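Local coordinates for protein down syndrome cell adhesion molecule, isoform AK (Drosophila melanogaster, PDB 4WVR) that probably mediates homophilic cell adhesion, this variable seventh immunoglobulin domain contributing to the isoform-specific self-recognition of the receptor in the fly nervous system, at residues 50-62 and 69-82. Numbering follows the deposited sequence.
Sequences IINGEEGITILKL and LNIAAVEQDHRGVF
His78 reaches across from the 3-10 segment 76-78 and gives its NE2 proton to the carbonyl O of Glu55, a short bond of 2.6 Å that meets the acceptor nearly head-on (C=O...N 174°) and in the ring plane. Across the ring, ND1 accepts a hydrogen bond from the backbone N of Glu75 at 3.0 Å, so both nitrogens are used and the imidazole is fixed in rotation, with Ile71 CG2 over one face, displaced toward the rim. A phenylalanine here would probably leave the Glu55 carbonyl and the Glu75 N-H without their partner and the loop at Glu55 and Gly56 without its direct hydrogen bond to the 76-78 segment.

Backbone pairing joins strands 57-62 and 69-71: Thr58 N donates to Asn70 O (2.7 Å) and Asn70 N to Thr58 O (2.9 Å). Where the strands part, one water links Gly56 O, Asn70 O, Thr58 OG1 and the N of Ala72; another bridges Thr58 OG1 and Asn70 OD1, while Asn70 ND2 bonds to Asn25.

Apolar contacts fill the inward face. Ile57 divides its branches: CG2, anti to the backbone N (chi1 -60° places CG1 beside it), packs on Leu69 CG at 3.7 Å, whereas CG1 lies 3.8 Å from His78 CD2 and CD1 meets the Phe82 ring edge at CE2 (3.9 Å). Ile50 CD1 comes obliquely to the same ring at CD2, 4.1 Å away, the two side chains running roughly at right angles.

Thr58 and Asn70, on the other face, pack against the second subunit. An antiparallel hairpin whose inner side chains meet the facing sheet, including Phe82 on strand 80-87, is characteristic of the immunoglobulin beta-sandwich.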
ATOM      1  N   ILE A  50       1.355   7.624  15.950  1.00 35.41           N
ATOM      2  CA  ILE A  50       1.021   6.209  15.925  1.00 38.21           C
ATOM      3  C   ILE A  50       2.285   5.374  15.853  1.00 34.97           C
ATOM      4  O   ILE A  50       3.200   5.691  15.097  1.00 36.39           O
ATOM      5  CB  ILE A  50       0.144   5.830  14.714  1.00 45.76           C
ATOM      6  CG1 ILE A  50      -0.828   6.948  14.351  1.00 45.48           C
ATOM      7  CG2 ILE A  50      -0.592   4.521  14.977  1.00 55.14           C
ATOM      8  CD1 ILE A  50      -1.533   6.689  13.038  1.00 46.64           C
ATOM      9  N   ILE A  51       2.330   4.301  16.632  1.00 33.19           N
ATOM     10  CA  ILE A  51       3.408   3.332  16.509  1.00 34.59           C
ATOM     11  C   ILE A  51       2.817   2.009  16.050  1.00 28.52           C
ATOM     12  O   ILE A  51       1.610   1.796  16.164  1.00 31.35           O
ATOM     13  CB  ILE A  51       4.163   3.136  17.836  1.00 41.68           C
ATOM     14  CG1 ILE A  51       3.221   2.580  18.904  1.00 37.60           C
ATOM     15  CG2 ILE A  51       4.787   4.449  18.288  1.00 40.07           C
ATOM     16  CD1 ILE A  51       3.874   2.368  20.244  1.00 48.52           C
ATOM     17  N   ASN A  52       3.670   1.135  15.524  1.00 28.97           N
ATOM     18  CA  ASN A  52       3.248  -0.173  15.033  1.00 27.11           C
ATOM     19  C   ASN A  52       2.439  -0.949  16.075  1.00 32.97           C
ATOM     20  O   ASN A  52       2.904  -1.175  17.195  1.00 30.18           O
ATOM     21  CB  ASN A  52       4.472  -0.985  14.605  1.00 28.70           C
ATOM     22  CG  ASN A  52       4.103  -2.293  13.935  1.00 30.73           C
ATOM     23  OD1 ASN A  52       3.054  -2.410  13.300  1.00 30.82           O
ATOM     24  ND2 ASN A  52       4.971  -3.289  14.071  1.00 32.93           N
ATOM     25  N   GLY A  53       1.221  -1.332  15.704  1.00 29.30           N
ATOM     26  CA  GLY A  53       0.355  -2.097  16.582  1.00 29.70           C
ATOM     27  C   GLY A  53      -0.647  -1.269  17.370  1.00 29.82           C
ATOM     28  O   GLY A  53      -1.649  -1.798  17.849  1.00 31.54           O
ATOM     29  N   GLU A  54      -0.379   0.027  17.506  1.00 27.68           N
ATOM     30  CA  GLU A  54      -1.227   0.906  18.310  1.00 27.80           C
ATOM     31  C   GLU A  54      -2.627   1.053  17.718  1.00 32.68           C
ATOM     32  O   GLU A  54      -2.783   1.340  16.527  1.00 30.57           O
ATOM     33  CB  GLU A  54      -0.571   2.282  18.461  1.00 39.02           C
ATOM     34  CG  GLU A  54      -1.348   3.258  19.328  1.00 40.33           C
ATOM     35  CD  GLU A  54      -0.571   4.530  19.621  1.00 48.96           C
ATOM     36  OE1 GLU A  54       0.619   4.610  19.235  1.00 35.66           O
ATOM     37  OE2 GLU A  54      -1.152   5.448  20.243  1.00 51.56           O
ATOM     38  N   GLU A  55      -3.640   0.852  18.560  1.00 27.75           N
ATOM     39  CA  GLU A  55      -5.042   0.862  18.137  1.00 31.85           C
ATOM     40  C   GLU A  55      -5.295  -0.136  17.003  1.00 29.87           C
ATOM     41  O   GLU A  55      -6.183   0.062  16.175  1.00 31.32           O
ATOM     42  CB  GLU A  55      -5.474   2.268  17.704  1.00 36.44           C
ATOM     43  CG  GLU A  55      -5.481   3.302  18.822  1.00 46.46           C
ATOM     44  CD  GLU A  55      -6.511   3.004  19.898  1.00 49.26           C
ATOM     45  OE1 GLU A  55      -7.649   2.625  19.550  1.00 51.86           O
ATOM     46  OE2 GLU A  55      -6.180   3.152  21.094  1.00 59.43           O
ATOM     47  N   GLY A  56      -4.509  -1.206  16.973  1.00 28.43           N
ATOM     48  CA  GLY A  56      -4.647  -2.227  15.950  1.00 33.98           C
ATOM     49  C   GLY A  56      -4.219  -1.759  14.572  1.00 32.98           C
ATOM     50  O   GLY A  56      -4.690  -2.277  13.561  1.00 36.60           O
ATOM     51  N   ILE A  57      -3.324  -0.778  14.532  1.00 27.75           N
ATOM     52  CA  ILE A  57      -2.814  -0.247  13.271  1.00 29.52           C
ATOM     53  C   ILE A  57      -1.395  -0.731  12.991  1.00 33.65           C
ATOM     54  O   ILE A  57      -0.484  -0.490  13.787  1.00 30.75           O
ATOM     55  CB  ILE A  57      -2.816   1.293  13.268  1.00 25.45           C
ATOM     56  CG1 ILE A  57      -4.237   1.824  13.459  1.00 26.10           C
ATOM     57  CG2 ILE A  57      -2.205   1.826  11.977  1.00 27.06           C
ATOM     58  CD1 ILE A  57      -4.301   3.330  13.608  1.00 33.89           C
ATOM     59  N   THR A  58      -1.209  -1.412  11.864  1.00 26.91           N
ATOM     60  CA  THR A  58       0.117  -1.876  11.468  1.00 25.97           C
ATOM     61  C   THR A  58       0.894  -0.785  10.733  1.00 24.30           C
ATOM     62  O   THR A  58       0.370  -0.135   9.831  1.00 25.52           O
ATOM     63  CB  THR A  58       0.037  -3.128  10.563  1.00 27.54           C
ATOM     64  OG1 THR A  58      -0.653  -4.183  11.250  1.00 31.34           O
ATOM     65  CG2 THR A  58       1.431  -3.603  10.184  1.00 29.44           C
ATOM     66  N   ILE A  59       2.146  -0.591  11.132  1.00 21.43           N
ATOM     67  CA  ILE A  59       3.034   0.356  10.470  1.00 22.27           C
ATOM     68  C   ILE A  59       4.379  -0.313  10.204  1.00 28.11           C
ATOM     69  O   ILE A  59       4.994  -0.856  11.120  1.00 24.36           O
ATOM     70  CB  ILE A  59       3.245   1.624  11.321  1.00 26.36           C
ATOM     71  CG1 ILE A  59       1.928   2.393  11.464  1.00 30.84           C
ATOM     72  CG2 ILE A  59       4.322   2.506  10.716  1.00 25.42           C
ATOM     73  CD1 ILE A  59       2.027   3.619  12.343  1.00 34.03           C
ATOM     74  N   LEU A  60       4.833  -0.282   8.956  1.00 25.94           N
ATOM     75  CA  LEU A  60       6.101  -0.915   8.604  1.00 29.33           C
ATOM     76  C   LEU A  60       6.911  -0.097   7.607  1.00 25.83           C
ATOM     77  O   LEU A  60       6.414   0.278   6.542  1.00 24.43           O
ATOM     78  CB  LEU A  60       5.863  -2.317   8.034  1.00 28.69           C
ATOM     79  CG  LEU A  60       7.130  -3.029   7.552  1.00 36.24           C
ATOM     80  CD1 LEU A  60       8.026  -3.367   8.734  1.00 41.96           C
ATOM     81  CD2 LEU A  60       6.789  -4.281   6.754  1.00 37.28           C
ATOM     82  N   LYS A  61       8.166   0.173   7.952  1.00 25.90           N
ATOM     83  CA  LYS A  61       9.088   0.776   7.001  1.00 28.05           C
ATOM     84  C   LYS A  61       9.547  -0.273   5.996  1.00 29.04           C
ATOM     85  O   LYS A  61      10.388  -1.115   6.301  1.00 30.41           O
ATOM     86  CB  LYS A  61      10.291   1.399   7.708  1.00 33.24           C
ATOM     87  CG  LYS A  61      11.098   2.324   6.811  1.00 36.90           C
ATOM     88  CD  LYS A  61      11.084   3.749   7.329  1.00 43.26           C
ATOM     89  CE  LYS A  61      12.057   4.637   6.556  1.00 44.84           C
ATOM     90  NZ  LYS A  61      13.478   4.353   6.885  1.00 46.11           N
ATOM     91  N   LEU A  62       8.992  -0.202   4.793  1.00 25.91           N
ATOM     92  CA  LEU A  62       9.199  -1.224   3.777  1.00 28.53           C
ATOM     93  C   LEU A  62      10.545  -1.071   3.071  1.00 29.72           C
ATOM     94  O   LEU A  62      11.140  -2.049   2.615  1.00 28.37           O
ATOM     95  CB  LEU A  62       8.062  -1.168   2.756  1.00 27.33           C
ATOM     96  CG  LEU A  62       7.997  -2.288   1.718  1.00 36.93           C
ATOM     97  CD1 LEU A  62       7.793  -3.623   2.404  1.00 37.76           C
ATOM     98  CD2 LEU A  62       6.892  -2.023   0.707  1.00 35.62           C
ATOM     99  N   LEU A  69       1.040   1.528   5.915  1.00 22.50           N
ATOM    100  CA  LEU A  69       0.097   1.494   7.024  1.00 20.53           C
ATOM    101  C   LEU A  69      -1.048   0.551   6.673  1.00 26.76           C
ATOM    102  O   LEU A  69      -1.585   0.606   5.569  1.00 23.95           O
ATOM    103  CB  LEU A  69      -0.422   2.900   7.343  1.00 23.02           C
ATOM    104  CG  LEU A  69      -1.342   3.072   8.559  1.00 20.37           C
ATOM    105  CD1 LEU A  69      -1.110   4.419   9.215  1.00 25.65           C
ATOM    106  CD2 LEU A  69      -2.810   2.926   8.160  1.00 23.63           C
ATOM    107  N   ASN A  70      -1.402  -0.327   7.607  1.00 23.20           N
ATOM    108  CA  ASN A  70      -2.515  -1.249   7.408  1.00 23.78           C
ATOM    109  C   ASN A  70      -3.417  -1.311   8.630  1.00 26.62           C
ATOM    110  O   ASN A  70      -2.944  -1.384   9.763  1.00 28.74           O
ATOM    111  CB  ASN A  70      -2.005  -2.659   7.071  1.00 21.31           C
ATOM    112  CG  ASN A  70      -3.135  -3.636   6.781  1.00 22.61           C
ATOM    113  OD1 ASN A  70      -3.401  -4.554   7.560  1.00 24.84           O
ATOM    114  ND2 ASN A  70      -3.816  -3.435   5.658  1.00 20.69           N
ATOM    115  N   ILE A  71      -4.721  -1.271   8.390  1.00 21.91           N
ATOM    116  CA  ILE A  71      -5.691  -1.490   9.448  1.00 23.88           C
ATOM    117  C   ILE A  71      -6.421  -2.785   9.139  1.00 23.75           C
ATOM    118  O   ILE A  71      -7.334  -2.807   8.313  1.00 23.39           O
ATOM    119  CB  ILE A  71      -6.686  -0.327   9.571  1.00 28.93           C
ATOM    120  CG1 ILE A  71      -5.933   0.998   9.708  1.00 31.52           C
ATOM    121  CG2 ILE A  71      -7.624  -0.555  10.752  1.00 26.04           C
ATOM    122  CD1 ILE A  71      -6.841   2.215   9.748  1.00 32.24           C
ATOM    123  N   ALA A  72      -5.992  -3.864   9.790  1.00 24.77           N
ATOM    124  CA  ALA A  72      -6.467  -5.208   9.471  1.00 27.16           C
ATOM    125  C   ALA A  72      -7.981  -5.355   9.615  1.00 26.87           C
ATOM    126  O   ALA A  72      -8.628  -6.013   8.798  1.00 27.69           O
ATOM    127  CB  ALA A  72      -5.754  -6.230  10.346  1.00 23.78           C
ATOM    128  N   ALA A  73      -8.534  -4.745  10.659  1.00 28.43           N
ATOM    129  CA  ALA A  73      -9.975  -4.752  10.895  1.00 29.70           C
ATOM    130  C   ALA A  73     -10.430  -3.369  11.343  1.00 33.40           C
ATOM    131  O   ALA A  73     -10.263  -2.999  12.505  1.00 31.74           O
ATOM    132  CB  ALA A  73     -10.349  -5.799  11.932  1.00 30.10           C
ATOM    133  N   VAL A  74     -10.999  -2.609  10.415  1.00 28.33           N
ATOM    134  CA  VAL A  74     -11.404  -1.236  10.689  1.00 34.00           C
ATOM    135  C   VAL A  74     -12.546  -1.162  11.699  1.00 35.84           C
ATOM    136  O   VAL A  74     -13.567  -1.828  11.546  1.00 34.17           O
ATOM    137  CB  VAL A  74     -11.837  -0.510   9.400  1.00 36.05           C
ATOM    138  CG1 VAL A  74     -12.460   0.841   9.729  1.00 36.10           C
ATOM    139  CG2 VAL A  74     -10.648  -0.345   8.453  1.00 33.91           C
ATOM    140  N   GLU A  75     -12.349  -0.356  12.736  1.00 33.60           N
ATOM    141  CA  GLU A  75     -13.405  -0.016  13.680  1.00 42.05           C
ATOM    142  C   GLU A  75     -13.687   1.479  13.583  1.00 45.91           C
ATOM    143  O   GLU A  75     -12.945   2.215  12.929  1.00 38.01           O
ATOM    144  CB  GLU A  75     -13.005  -0.393  15.108  1.00 39.47           C
ATOM    145  CG  GLU A  75     -12.752  -1.878  15.316  1.00 44.80           C
ATOM    146  CD  GLU A  75     -12.160  -2.176  16.679  1.00 51.52           C
ATOM    147  OE1 GLU A  75     -11.713  -1.223  17.354  1.00 64.77           O
ATOM    148  OE2 GLU A  75     -12.143  -3.359  17.077  1.00 65.48           O
ATOM    149  N   GLN A  76     -14.750   1.935  14.234  1.00 37.34           N
ATOM    150  CA  GLN A  76     -15.102   3.349  14.189  1.00 41.61           C
ATOM    151  C   GLN A  76     -14.066   4.206  14.915  1.00 35.78           C
ATOM    152  O   GLN A  76     -13.953   5.404  14.664  1.00 41.02           O
ATOM    153  CB  GLN A  76     -16.497   3.565  14.782  1.00 44.27           C
ATOM    154  CG  GLN A  76     -17.600   2.913  13.958  1.00 56.33           C
ATOM    155  CD  GLN A  76     -18.982   3.409  14.327  1.00 66.74           C
ATOM    156  OE1 GLN A  76     -19.127   4.359  15.097  1.00 69.35           O
ATOM    157  NE2 GLN A  76     -20.008   2.785  13.758  1.00 71.44           N
ATOM    158  N   ASP A  77     -13.303   3.578  15.805  1.00 33.02           N
ATOM    159  CA  ASP A  77     -12.207   4.243  16.504  1.00 36.98           C
ATOM    160  C   ASP A  77     -11.101   4.719  15.557  1.00 36.25           C
ATOM    161  O   ASP A  77     -10.284   5.567  15.917  1.00 31.54           O
ATOM    162  CB  ASP A  77     -11.608   3.303  17.553  1.00 45.33           C
ATOM    163  CG  ASP A  77     -12.330   3.376  18.885  1.00 60.44           C
ATOM    164  OD1 ASP A  77     -13.421   3.982  18.942  1.00 61.54           O
ATOM    165  OD2 ASP A  77     -11.804   2.824  19.874  1.00 60.77           O
ATOM    166  N   HIS A  78     -11.073   4.165  14.350  1.00 37.30           N
ATOM    167  CA  HIS A  78     -10.019   4.480  13.386  1.00 37.76           C
ATOM    168  C   HIS A  78     -10.367   5.703  12.548  1.00 39.13           C
ATOM    169  O   HIS A  78      -9.615   6.097  11.653  1.00 35.42           O
ATOM    170  CB  HIS A  78      -9.755   3.269  12.492  1.00 27.92           C
ATOM    171  CG  HIS A  78      -9.144   2.114  13.220  1.00 27.77           C
ATOM    172  ND1 HIS A  78      -9.699   0.852  13.216  1.00 30.00           N
ATOM    173  CD2 HIS A  78      -8.028   2.030  13.981  1.00 31.81           C
ATOM    174  CE1 HIS A  78      -8.951   0.042  13.942  1.00 28.81           C
ATOM    175  NE2 HIS A  78      -7.930   0.732  14.419  1.00 30.36           N
ATOM    176  N   ARG A  79     -11.513   6.301  12.855  1.00 35.68           N
ATOM    177  CA  ARG A  79     -11.968   7.524  12.204  1.00 38.85           C
ATOM    178  C   ARG A  79     -10.975   8.672  12.324  1.00 39.09           C
ATOM    179  O   ARG A  79     -10.425   8.919  13.401  1.00 36.10           O
ATOM    180  CB  ARG A  79     -13.297   7.968  12.806  1.00 44.86           C
ATOM    181  CG  ARG A  79     -14.507   7.632  11.980  1.00 49.74           C
ATOM    182  CD  ARG A  79     -15.744   8.129  12.691  1.00 50.87           C
ATOM    183  NE  ARG A  79     -16.902   7.280  12.444  1.00 56.17           N
ATOM    184  CZ  ARG A  79     -17.787   6.947  13.376  1.00 55.41           C
ATOM    185  NH1 ARG A  79     -17.637   7.385  14.619  1.00 52.90           N
ATOM    186  NH2 ARG A  79     -18.817   6.176  13.064  1.00 57.08           N
ATOM    187  N   GLY A  80     -10.758   9.385  11.224  1.00 35.38           N
ATOM    188  CA  GLY A  80      -9.988  10.609  11.286  1.00 32.12           C
ATOM    189  C   GLY A  80      -8.916  10.781  10.233  1.00 36.75           C
ATOM    190  O   GLY A  80      -8.863  10.056   9.236  1.00 32.18           O
ATOM    191  N   VAL A  81      -8.048  11.757  10.472  1.00 33.46           N
ATOM    192  CA  VAL A  81      -7.028  12.139   9.507  1.00 32.65           C
ATOM    193  C   VAL A  81      -5.723  11.388   9.739  1.00 29.43           C
ATOM    194  O   VAL A  81      -5.090  11.530  10.784  1.00 32.40           O
ATOM    195  CB  VAL A  81      -6.751  13.654   9.565  1.00 32.74           C
ATOM    196  CG1 VAL A  81      -5.778  14.060   8.464  1.00 30.22           C
ATOM    197  CG2 VAL A  81      -8.053  14.434   9.450  1.00 39.98           C
ATOM    198  N   PHE A  82      -5.327  10.583   8.758  1.00 28.59           N
ATOM    199  CA  PHE A  82      -4.034   9.917   8.802  1.00 26.82           C
ATOM    200  C   PHE A  82      -3.000  10.766   8.085  1.00 29.77           C
ATOM    201  O   PHE A  82      -3.182  11.141   6.929  1.00 26.63           O
ATOM    202  CB  PHE A  82      -4.109   8.525   8.171  1.00 24.15           C
ATOM    203  CG  PHE A  82      -4.861   7.526   9.001  1.00 25.22           C
ATOM    204  CD1 PHE A  82      -6.239   7.447   8.934  1.00 25.51           C
ATOM    205  CD2 PHE A  82      -4.184   6.663   9.847  1.00 24.27           C
ATOM    206  CE1 PHE A  82      -6.933   6.529   9.700  1.00 32.91           C
ATOM    207  CE2 PHE A  82      -4.871   5.744  10.615  1.00 29.66           C
ATOM    208  CZ  PHE A  82      -6.247   5.676  10.540  1.00 29.23           C
TER
HETATM  209  O   HOH W   1      -3.705  -3.847  11.633  1.00 25.32           O
HETATM  210  O   HOH W   2      -6.898  -3.852  13.160  1.00 33.17           O
HETATM  211  O   HOH W   3      -1.842  -5.754   9.479  1.00 28.88           O